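Local coordinates for DNA damage response protein Rtt109, putative (Neosartorya fumigata, PDB 5ZB9) that probably transfers the acetyl group of acetyl-CoA to lysine side chains of histones, notably histone H3, at residues 31-37 and 50-54; 208-212 and 315-319; 271-275 and 289-294. One frame throughout, in Å; residues are numbered along the deposited sequence.

Contact 1: 31-37 and 50-54; sequences APSPCVA and TFCEN
Residues 31-37 and 50-54 pair as antiparallel strand ends, both backbones extended, the short axes approaching to 4.2 Å with 119° between directions. Ser33 and Cys52 form a hydrogen-bonded pair: Ser33 N donates to Cys52 O (3.0 Å) and Cys52 N to Ser33 O (2.8 Å). Pro34 and Phe51 follow as a non-hydrogen-bonded pair, their CA atoms 4.2 Å apart; here proline, lacking an amide proton, costs no bond. Cys35 N donates to Thr50 O (2.9 Å), while a water replaces the return bond, donating to Cys35 O (2.5 Å) and accepting from Thr50 N (3.1 Å). Cys52 O also receives a CA-H...O contact from Pro32 CA (3.3 Å). The m rotamer of Phe51 brings CE2 to 3.7 Å from Pro34 CG. Cys35 (p) and Cys52 (t) point to the same face as Ser33 and Thr50, with Cys35 SG 3.6 Å from Cys52 CB; no disulfide links them here, although the two are joined in another structure. Ser33 OG bonds Glu421, and Thr50 OG1 bonds the Glu48 carbonyl. This hairpin end continues the pairing of strands 22-35 and 50-61, the latter flanked by strand 71-82 through backbone bonds Phe51-Gly82 and Glu53-Val80.

Contact 2: 208-212 and 315-319; sequences IVPGC and LVGFL
The backbones of 208-212 and 315-319 run antiparallel, joined at a single hydrogen-bonded pair, Ile208 with Phe318, whose CA atoms lie 5.2 Å apart. Ile208 N donates to Phe318 O (3.0 Å) and Phe318 N to Ile208 O (2.8 Å); Gly317 CA adds a CA-H...O contact to Ile208 O at 3.5 Å. After Ile208 the chain leaves the sheet, and a type II turn runs from Val209 to Cys212, closed by Cys212 N to Val209 O (2.9 Å), with Pro210 (phi/psi -53/130) and Gly211 (104/-17) at its two corners. At the Gly211 angles a CB would jam against the preceding carbonyl oxygen. Where the two backbones part, a water bridges them, donating to Pro210 O (2.7 Å) and accepting from Val316 N (3.0 Å). The pair joins the end of strand 202-208 to strand 317-324 in the mixed sheet of the histone acetyltransferase fold; strand 317-324 bonds strand 133-140 along its other side, through Gly317-Ala140 and Leu319-Leu138. Phe318 (m) presents its ring edge to the proline, CE2 lying 3.9 Å from Pro210 CG. Val209 (t) sets CG2 4.0 Å from Gly317 CA and CG1 4.4 Å from Leu315 CD2. Leu315 CD1 meets Cys212 SG at 4.2 Å. Met304 of helix 297-304 covers Pro210 and Phe318, while Ile166 of helix 162-177 packs on Val209.

Contact 3: 271-275 and 289-294; sequences LDDEL and GHWRSV
The carboxylate of Glu274 is the main polar link between 271-275 and 289-294. Its OE1 accepts from Ser293 N (2.8 Å) and, weakly, from Arg292 N (3.0 Å), while OE2 accepts from Ser293 OG (2.7 Å), with Ser293 in the p rotamer. A second link joins Trp291 NE1 to Asp272 OD1 (3.0 Å); Asp272 is also held by salt bridges to Arg253 and Arg258. The charge of Arg292 contributes only a long salt bridge, Glu274 OE2 to Arg292 NH1 at 4.0 Å, with no N-H directed at the oxygen. Glu274 reaches across with m, t chi angles from a type I turn, Asp272 to Leu275, at the end region of helix 266-272; Glu274 N bonds Leu271 O (2.9 Å) and Leu275 N bonds Asp272 O (3.0 Å). The indole of Trp291 (chi1 m) lies under Leu271, whose CB sits 3.3 Å from the centroid of the five-membered ring in a CH-pi contact. Leu271 CD2 touches Val294 CG2 (3.7 Å), and Leu275 CD2 lies 4.1 Å from Trp291 CD1. Phe300 of helix 297-304 packs against Leu271, Trp291 and Val294. Two acidic side chains thus take up backbone, hydroxyl and indole donors, so this loop closure rests on side-chain bonding as well as packing.

In the fold
Contacts 1 and 2 belong to the same mixed sheet but lie on opposite sides of the chain's centre, about 27 Å apart between centres. Contact 1 is a surface pairing of strand ends, whereas 208-212 with 315-319 is buried between helices 162-177 and 297-304 and joins residues distant in sequence. In each, backbone hydrogen bonds and a bridging water do the joining. Contact 3, partly buried, lies farther from the centre and involves no strand; its cross-segment hydrogen bonds all use side chains. It is nested in the loop contact 2 closes, and helix 297-304 packs against both. Contact 2 lies nearest the CoA site, unoccupied here, with Gly317 about 11 Å from the Trp168 side chain.

Contact 1: 31-37 and 50-54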
ATOM      1  N   ALA A  31       3.766 -14.587  -9.249  1.00 35.45           N
ATOM      2  CA  ALA A  31       3.605 -15.577  -8.191  1.00 32.05           C
ATOM      3  C   ALA A  31       4.510 -15.181  -7.049  1.00 33.02           C
ATOM      4  O   ALA A  31       5.524 -14.518  -7.279  1.00 40.52           O
ATOM      5  CB  ALA A  31       3.933 -16.973  -8.691  1.00 34.07           C
ATOM      6  N   PRO A  32       4.143 -15.560  -5.817  1.00 30.38           N
ATOM      7  CA  PRO A  32       4.983 -15.235  -4.661  1.00 32.51           C
ATOM      8  C   PRO A  32       6.395 -15.762  -4.852  1.00 37.92           C
ATOM      9  O   PRO A  32       6.572 -16.924  -5.210  1.00 35.63           O
ATOM     10  CB  PRO A  32       4.288 -15.948  -3.495  1.00 37.05           C
ATOM     11  CG  PRO A  32       2.888 -16.160  -3.947  1.00 38.63           C
ATOM     12  CD  PRO A  32       2.932 -16.307  -5.437  1.00 32.58           C
ATOM     13  N   SER A  33       7.387 -14.909  -4.645  1.00 37.31           N
ATOM     14  CA  SER A  33       8.769 -15.334  -4.733  1.00 39.67           C
ATOM     15  C   SER A  33       9.531 -14.741  -3.559  1.00 39.96           C
ATOM     16  O   SER A  33       9.123 -13.715  -3.018  1.00 40.16           O
ATOM     17  CB  SER A  33       9.384 -14.919  -6.071  1.00 36.26           C
ATOM     18  OG  SER A  33       9.316 -13.521  -6.250  1.00 53.91           O
ATOM     19  N   PRO A  34      10.626 -15.397  -3.148  1.00 41.26           N
ATOM     20  CA  PRO A  34      11.376 -14.941  -1.978  1.00 36.59           C
ATOM     21  C   PRO A  34      11.872 -13.527  -2.154  1.00 35.78           C
ATOM     22  O   PRO A  34      12.217 -13.146  -3.266  1.00 38.21           O
ATOM     23  CB  PRO A  34      12.550 -15.926  -1.907  1.00 37.02           C
ATOM     24  CG  PRO A  34      12.063 -17.137  -2.604  1.00 30.72           C
ATOM     25  CD  PRO A  34      11.219 -16.617  -3.724  1.00 38.35           C
ATOM     26  N   CYS A  35      11.894 -12.756  -1.074  1.00 35.48           N
ATOM     27  CA  CYS A  35      12.392 -11.394  -1.147  1.00 29.91           C
ATOM     28  C   CYS A  35      13.113 -11.042   0.137  1.00 27.50           C
ATOM     29  O   CYS A  35      13.087 -11.802   1.104  1.00 28.65           O
ATOM     30  CB  CYS A  35      11.248 -10.404  -1.406  1.00 30.45           C
ATOM     31  SG  CYS A  35      10.072 -10.261  -0.036  1.00 36.08           S
ATOM     32  N   VAL A  36      13.766  -9.886   0.132  1.00 31.97           N
ATOM     33  CA  VAL A  36      14.419  -9.374   1.324  1.00 29.42           C
ATOM     34  C   VAL A  36      13.350  -9.036   2.351  1.00 31.20           C
ATOM     35  O   VAL A  36      12.287  -8.527   1.994  1.00 31.04           O
ATOM     36  CB  VAL A  36      15.267  -8.126   1.004  1.00 34.73           C
ATOM     37  CG1 VAL A  36      15.902  -7.571   2.264  1.00 24.69           C
ATOM     38  CG2 VAL A  36      16.324  -8.450  -0.052  1.00 25.33           C
ATOM     39  N   ALA A  37      13.625  -9.336   3.617  1.00 29.03           N
ATOM     40  CA  ALA A  37      12.703  -9.037   4.705  1.00 29.94           C
ATOM     41  C   ALA A  37      12.364  -7.543   4.790  1.00 30.40           C
ATOM     42  O   ALA A  37      13.181  -6.683   4.447  1.00 26.85           O
ATOM     43  CB  ALA A  37      13.285  -9.517   6.037  1.00 24.36           C
ATOM     44  N   THR A  50      10.690 -14.288   3.943  1.00 35.90           N
ATOM     45  CA  THR A  50       9.670 -13.398   3.399  1.00 31.81           C
ATOM     46  C   THR A  50       9.443 -13.639   1.908  1.00 31.82           C
ATOM     47  O   THR A  50      10.393 -13.798   1.134  1.00 34.43           O
ATOM     48  CB  THR A  50      10.057 -11.910   3.630  1.00 34.76           C
ATOM     49  OG1 THR A  50      10.345 -11.694   5.019  1.00 31.57           O
ATOM     50  CG2 THR A  50       8.934 -10.981   3.211  1.00 30.30           C
ATOM     51  N   PHE A  51       8.180 -13.671   1.503  1.00 32.98           N
ATOM     52  CA  PHE A  51       7.852 -13.786   0.088  1.00 33.46           C
ATOM     53  C   PHE A  51       7.105 -12.545  -0.369  1.00 34.72           C
ATOM     54  O   PHE A  51       6.413 -11.907   0.424  1.00 32.58           O
ATOM     55  CB  PHE A  51       7.026 -15.046  -0.174  1.00 39.39           C
ATOM     56  CG  PHE A  51       7.772 -16.318   0.112  1.00 44.63           C
ATOM     57  CD1 PHE A  51       7.823 -16.833   1.401  1.00 40.02           C
ATOM     58  CD2 PHE A  51       8.438 -16.991  -0.906  1.00 47.95           C
ATOM     59  CE1 PHE A  51       8.522 -18.001   1.670  1.00 48.07           C
ATOM     60  CE2 PHE A  51       9.138 -18.159  -0.644  1.00 48.25           C
ATOM     61  CZ  PHE A  51       9.178 -18.665   0.647  1.00 47.61           C
ATOM     62  N   CYS A  52       7.253 -12.188  -1.638  1.00 37.04           N
ATOM     63  CA  CYS A  52       6.525 -11.047  -2.167  1.00 32.46           C
ATOM     64  C   CYS A  52       5.766 -11.407  -3.432  1.00 32.13           C
ATOM     65  O   CYS A  52       6.229 -12.204  -4.244  1.00 36.88           O
ATOM     66  CB  CYS A  52       7.467  -9.872  -2.442  1.00 30.99           C
ATOM     67  SG  CYS A  52       6.584  -8.355  -2.896  1.00 36.96           S
ATOM     68  N   GLU A  53       4.596 -10.802  -3.582  1.00 30.95           N
ATOM     69  CA  GLU A  53       3.731 -11.012  -4.733  1.00 32.08           C
ATOM     70  C   GLU A  53       3.389  -9.647  -5.325  1.00 29.73           C
ATOM     71  O   GLU A  53       2.855  -8.794  -4.626  1.00 28.68           O
ATOM     72  CB  GLU A  53       2.469 -11.781  -4.312  1.00 32.33           C
ATOM     73  CG  GLU A  53       1.393 -11.971  -5.382  1.00 41.68           C
ATOM     74  CD  GLU A  53       0.147 -12.695  -4.844  1.00 49.66           C
ATOM     75  OE1 GLU A  53       0.159 -13.102  -3.666  1.00 46.36           O
ATOM     76  OE2 GLU A  53      -0.846 -12.865  -5.594  1.00 48.17           O
ATOM     77  N   ASN A  54       3.721  -9.427  -6.595  1.00 27.34           N
ATOM     78  CA  ASN A  54       3.394  -8.162  -7.250  1.00 26.45           C
ATOM     79  C   ASN A  54       1.992  -8.151  -7.835  1.00 29.43           C
ATOM     80  O   ASN A  54       1.547  -9.143  -8.405  1.00 30.34           O
ATOM     81  CB  ASN A  54       4.380  -7.845  -8.372  1.00 34.76           C
ATOM     82  CG  ASN A  54       5.808  -7.746  -7.893  1.00 36.31           C
ATOM     83  OD1 ASN A  54       6.073  -7.499  -6.719  1.00 44.81           O
ATOM     84  ND2 ASN A  54       6.743  -7.935  -8.811  1.00 39.56           N
TER
HETATM   85  O   HOH W   1      13.417 -13.719   2.684  1.00 34.92           O

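Contact 2: 208-212 and 315-319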
ATOM      1  N   ILE A 208       1.244   8.835  10.664  1.00 19.15           N
ATOM      2  CA  ILE A 208       2.294   9.723  11.136  1.00 19.08           C
ATOM      3  C   ILE A 208       2.740  10.662  10.017  1.00 20.96           C
ATOM      4  O   ILE A 208       3.062  10.226   8.913  1.00 21.77           O
ATOM      5  CB  ILE A 208       3.506   8.942  11.662  1.00 20.76           C
ATOM      6  CG1 ILE A 208       3.212   8.385  13.055  1.00 20.25           C
ATOM      7  CG2 ILE A 208       4.735   9.838  11.732  1.00 18.81           C
ATOM      8  CD1 ILE A 208       4.428   7.734  13.694  1.00 23.16           C
ATOM      9  N   VAL A 209       2.739  11.954  10.308  1.00 19.10           N
ATOM     10  CA  VAL A 209       3.246  12.952   9.385  1.00 20.24           C
ATOM     11  C   VAL A 209       4.329  13.745  10.088  1.00 21.23           C
ATOM     12  O   VAL A 209       4.031  14.720  10.769  1.00 24.66           O
ATOM     13  CB  VAL A 209       2.134  13.902   8.910  1.00 21.81           C
ATOM     14  CG1 VAL A 209       2.650  14.836   7.825  1.00 18.93           C
ATOM     15  CG2 VAL A 209       0.935  13.106   8.424  1.00 17.31           C
ATOM     16  N   PRO A 210       5.590  13.314   9.942  1.00 29.79           N
ATOM     17  CA  PRO A 210       6.721  13.953  10.636  1.00 27.70           C
ATOM     18  C   PRO A 210       6.747  15.458  10.392  1.00 27.43           C
ATOM     19  O   PRO A 210       6.641  15.886   9.239  1.00 27.35           O
ATOM     20  CB  PRO A 210       7.950  13.274  10.018  1.00 23.90           C
ATOM     21  CG  PRO A 210       7.433  11.975   9.475  1.00 27.09           C
ATOM     22  CD  PRO A 210       6.031  12.260   9.013  1.00 25.03           C
ATOM     23  N   GLY A 211       6.859  16.242  11.461  1.00 27.58           N
ATOM     24  CA  GLY A 211       6.813  17.690  11.358  1.00 21.92           C
ATOM     25  C   GLY A 211       5.477  18.245  11.826  1.00 28.25           C
ATOM     26  O   GLY A 211       5.351  19.434  12.106  1.00 34.72           O
ATOM     27  N   CYS A 212       4.471  17.384  11.910  1.00 24.45           N
ATOM     28  CA  CYS A 212       3.145  17.808  12.330  1.00 21.99           C
ATOM     29  C   CYS A 212       2.827  17.244  13.697  1.00 24.96           C
ATOM     30  O   CYS A 212       3.024  16.053  13.940  1.00 24.03           O
ATOM     31  CB  CYS A 212       2.082  17.363  11.322  1.00 25.58           C
ATOM     32  SG  CYS A 212       2.207  18.134   9.693  1.00 26.55           S
ATOM     33  N   LEU A 315       5.863  17.554   2.642  1.00 23.83           N
ATOM     34  CA  LEU A 315       5.437  16.608   3.668  1.00 21.00           C
ATOM     35  C   LEU A 315       5.276  15.214   3.074  1.00 23.65           C
ATOM     36  O   LEU A 315       5.036  15.061   1.877  1.00 23.07           O
ATOM     37  CB  LEU A 315       4.118  17.040   4.316  1.00 23.54           C
ATOM     38  CG  LEU A 315       4.079  18.321   5.153  1.00 28.06           C
ATOM     39  CD1 LEU A 315       2.652  18.626   5.594  1.00 24.36           C
ATOM     40  CD2 LEU A 315       5.009  18.215   6.359  1.00 25.91           C
ATOM     41  N   VAL A 316       5.432  14.199   3.915  1.00 21.11           N
ATOM     42  CA  VAL A 316       5.034  12.849   3.555  1.00 21.74           C
ATOM     43  C   VAL A 316       4.281  12.250   4.735  1.00 22.94           C
ATOM     44  O   VAL A 316       4.633  12.475   5.894  1.00 24.06           O
ATOM     45  CB  VAL A 316       6.246  11.966   3.146  1.00 22.57           C
ATOM     46  CG1 VAL A 316       7.433  12.236   4.032  1.00 27.40           C
ATOM     47  CG2 VAL A 316       5.889  10.496   3.172  1.00 22.66           C
ATOM     48  N   GLY A 317       3.207  11.534   4.445  1.00 22.59           N
ATOM     49  CA  GLY A 317       2.478  10.841   5.487  1.00 20.74           C
ATOM     50  C   GLY A 317       2.724   9.346   5.392  1.00 20.85           C
ATOM     51  O   GLY A 317       2.786   8.787   4.295  1.00 22.20           O
ATOM     52  N   PHE A 318       2.866   8.696   6.538  1.00 17.56           N
ATOM     53  CA  PHE A 318       3.010   7.253   6.568  1.00 17.34           C
ATOM     54  C   PHE A 318       1.782   6.635   7.200  1.00 17.37           C
ATOM     55  O   PHE A 318       1.374   7.014   8.295  1.00 19.05           O
ATOM     56  CB  PHE A 318       4.276   6.851   7.319  1.00 17.63           C
ATOM     57  CG  PHE A 318       5.518   7.474   6.762  1.00 17.70           C
ATOM     58  CD1 PHE A 318       6.122   6.949   5.636  1.00 17.07           C
ATOM     59  CD2 PHE A 318       6.071   8.597   7.350  1.00 19.69           C
ATOM     60  CE1 PHE A 318       7.258   7.524   5.106  1.00 20.30           C
ATOM     61  CE2 PHE A 318       7.218   9.176   6.825  1.00 25.44           C
ATOM     62  CZ  PHE A 318       7.811   8.634   5.698  1.00 19.38           C
ATOM     63  N   LEU A 319       1.192   5.681   6.497  1.00 18.19           N
ATOM     64  CA  LEU A 319      -0.071   5.101   6.910  1.00 16.58           C
ATOM     65  C   LEU A 319       0.016   3.583   7.116  1.00 19.94           C
ATOM     66  O   LEU A 319       0.557   2.860   6.278  1.00 17.60           O
ATOM     67  CB  LEU A 319      -1.133   5.438   5.875  1.00 15.63           C
ATOM     68  CG  LEU A 319      -2.571   5.108   6.224  1.00 22.40           C
ATOM     69  CD1 LEU A 319      -2.969   5.957   7.402  1.00 31.20           C
ATOM     70  CD2 LEU A 319      -3.457   5.432   5.057  1.00 25.38           C
TER
HETATM   71  O   HOH W   2       6.335  14.905   6.691  1.00 21.27           O

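Contact 3: 271-275 and 289-294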
ATOM      1  N   LEU A 271      21.335   6.054   7.812  1.00 27.57           N
ATOM      2  CA  LEU A 271      21.684   5.806   9.198  1.00 29.33           C
ATOM      3  C   LEU A 271      22.475   4.501   9.307  1.00 32.56           C
ATOM      4  O   LEU A 271      23.448   4.432  10.048  1.00 32.51           O
ATOM      5  CB  LEU A 271      20.436   5.754  10.076  1.00 27.10           C
ATOM      6  CG  LEU A 271      19.633   7.041  10.239  1.00 29.84           C
ATOM      7  CD1 LEU A 271      18.261   6.725  10.805  1.00 27.01           C
ATOM      8  CD2 LEU A 271      20.367   8.026  11.132  1.00 27.84           C
ATOM      9  N   ASP A 272      22.065   3.476   8.560  1.00 31.89           N
ATOM     10  CA  ASP A 272      22.787   2.205   8.553  1.00 31.12           C
ATOM     11  C   ASP A 272      24.249   2.399   8.152  1.00 34.11           C
ATOM     12  O   ASP A 272      25.128   1.699   8.645  1.00 38.60           O
ATOM     13  CB  ASP A 272      22.124   1.196   7.608  1.00 23.73           C
ATOM     14  CG  ASP A 272      20.945   0.465   8.250  1.00 33.91           C
ATOM     15  OD1 ASP A 272      20.684   0.650   9.465  1.00 27.80           O
ATOM     16  OD2 ASP A 272      20.283  -0.315   7.533  1.00 33.89           O
ATOM     17  N   ASP A 273      24.509   3.356   7.267  1.00 27.51           N
ATOM     18  CA  ASP A 273      25.869   3.617   6.823  1.00 28.63           C
ATOM     19  C   ASP A 273      26.725   4.330   7.884  1.00 31.68           C
ATOM     20  O   ASP A 273      27.922   4.521   7.694  1.00 29.88           O
ATOM     21  CB  ASP A 273      25.854   4.431   5.530  1.00 33.16           C
ATOM     22  CG  ASP A 273      26.993   4.044   4.584  1.00 50.34           C
ATOM     23  OD1 ASP A 273      27.145   2.832   4.301  1.00 53.52           O
ATOM     24  OD2 ASP A 273      27.739   4.946   4.132  1.00 47.12           O
ATOM     25  N   GLU A 274      26.120   4.728   8.999  1.00 34.01           N
ATOM     26  CA  GLU A 274      26.892   5.232  10.131  1.00 31.47           C
ATOM     27  C   GLU A 274      27.498   4.066  10.912  1.00 30.27           C
ATOM     28  O   GLU A 274      28.421   4.254  11.702  1.00 41.68           O
ATOM     29  CB  GLU A 274      26.028   6.089  11.062  1.00 29.96           C
ATOM     30  CG  GLU A 274      25.418   7.318  10.412  1.00 35.03           C
ATOM     31  CD  GLU A 274      24.563   8.145  11.374  1.00 36.32           C
ATOM     32  OE1 GLU A 274      24.373   7.732  12.540  1.00 39.38           O
ATOM     33  OE2 GLU A 274      24.082   9.221  10.961  1.00 39.66           O
ATOM     34  N   LEU A 275      26.972   2.863  10.697  1.00 30.62           N
ATOM     35  CA  LEU A 275      27.490   1.666  11.366  1.00 38.69           C
ATOM     36  C   LEU A 275      28.872   1.297  10.846  1.00 33.89           C
ATOM     37  O   LEU A 275      29.181   1.546   9.682  1.00 35.46           O
ATOM     38  CB  LEU A 275      26.543   0.478  11.169  1.00 37.39           C
ATOM     39  CG  LEU A 275      25.097   0.634  11.639  1.00 39.06           C
ATOM     40  CD1 LEU A 275      24.293  -0.618  11.341  1.00 31.45           C
ATOM     41  CD2 LEU A 275      25.052   0.957  13.109  1.00 30.99           C
ATOM     42  N   GLY A 289      24.256  -2.794  16.277  1.00 42.12           N
ATOM     43  CA  GLY A 289      23.244  -2.317  15.359  1.00 36.09           C
ATOM     44  C   GLY A 289      22.735  -0.942  15.744  1.00 41.74           C
ATOM     45  O   GLY A 289      21.671  -0.521  15.300  1.00 37.06           O
ATOM     46  N   HIS A 290      23.490  -0.235  16.578  1.00 43.96           N
ATOM     47  CA  HIS A 290      23.077   1.090  17.013  1.00 35.08           C
ATOM     48  C   HIS A 290      23.672   2.167  16.123  1.00 41.58           C
ATOM     49  O   HIS A 290      24.868   2.179  15.844  1.00 40.10           O
ATOM     50  CB  HIS A 290      23.472   1.335  18.466  1.00 32.68           C
ATOM     51  CG  HIS A 290      22.713   0.500  19.448  1.00 45.61           C
ATOM     52  ND1 HIS A 290      23.174   0.244  20.722  1.00 50.87           N
ATOM     53  CD2 HIS A 290      21.520  -0.133  19.347  1.00 53.50           C
ATOM     54  CE1 HIS A 290      22.300  -0.510  21.362  1.00 51.03           C
ATOM     55  NE2 HIS A 290      21.285  -0.752  20.553  1.00 50.80           N
ATOM     56  N   TRP A 291      22.813   3.072  15.675  1.00 37.22           N
ATOM     57  CA  TRP A 291      23.228   4.204  14.875  1.00 30.93           C
ATOM     58  C   TRP A 291      24.010   5.219  15.693  1.00 36.59           C
ATOM     59  O   TRP A 291      23.932   5.240  16.923  1.00 37.44           O
ATOM     60  CB  TRP A 291      22.014   4.889  14.273  1.00 36.93           C
ATOM     61  CG  TRP A 291      21.245   4.083  13.288  1.00 34.03           C
ATOM     62  CD1 TRP A 291      21.743   3.293  12.303  1.00 28.25           C
ATOM     63  CD2 TRP A 291      19.817   4.015  13.181  1.00 32.97           C
ATOM     64  NE1 TRP A 291      20.713   2.736  11.579  1.00 34.11           N
ATOM     65  CE2 TRP A 291      19.521   3.166  12.103  1.00 32.10           C
ATOM     66  CE3 TRP A 291      18.762   4.598  13.893  1.00 30.18           C
ATOM     67  CZ2 TRP A 291      18.215   2.892  11.712  1.00 27.91           C
ATOM     68  CZ3 TRP A 291      17.473   4.314  13.514  1.00 25.70           C
ATOM     69  CH2 TRP A 291      17.208   3.465  12.440  1.00 26.47           C
ATOM     70  N   ARG A 292      24.733   6.087  14.996  1.00 36.96           N
ATOM     71  CA  ARG A 292      25.517   7.122  15.652  1.00 36.54           C
ATOM     72  C   ARG A 292      24.640   8.315  16.022  1.00 39.67           C
ATOM     73  O   ARG A 292      24.606   8.738  17.177  1.00 40.72           O
ATOM     74  CB  ARG A 292      26.674   7.571  14.751  1.00 34.91           C
ATOM     75  CG  ARG A 292      27.583   8.619  15.381  1.00 40.60           C
ATOM     76  CD  ARG A 292      28.731   9.027  14.462  1.00 35.31           C
ATOM     77  NE  ARG A 292      28.256   9.677  13.245  1.00 38.88           N
ATOM     78  CZ  ARG A 292      28.467   9.202  12.022  1.00 47.55           C
ATOM     79  NH1 ARG A 292      27.996   9.860  10.966  1.00 37.89           N
ATOM     80  NH2 ARG A 292      29.155   8.071  11.855  1.00 44.77           N
ATOM     81  N   SER A 293      23.913   8.841  15.043  1.00 38.94           N
ATOM     82  CA  SER A 293      23.171  10.081  15.241  1.00 34.65           C
ATOM     83  C   SER A 293      21.739   9.890  15.744  1.00 36.48           C
ATOM     84  O   SER A 293      21.137  10.839  16.231  1.00 42.88           O
ATOM     85  CB  SER A 293      23.151  10.881  13.943  1.00 28.66           C
ATOM     86  OG  SER A 293      22.506  10.160  12.913  1.00 39.07           O
ATOM     87  N   VAL A 294      21.191   8.682  15.629  1.00 35.84           N
ATOM     88  CA  VAL A 294      19.828   8.417  16.101  1.00 33.64           C
ATOM     89  C   VAL A 294      19.802   7.224  17.056  1.00 35.99           C
ATOM     90  O   VAL A 294      20.251   6.129  16.698  1.00 36.18           O
ATOM     91  CB  VAL A 294      18.854   8.152  14.926  1.00 31.67           C
ATOM     92  CG1 VAL A 294      17.529   7.599  15.439  1.00 28.36           C
ATOM     93  CG2 VAL A 294      18.626   9.418  14.118  1.00 27.67           C
TER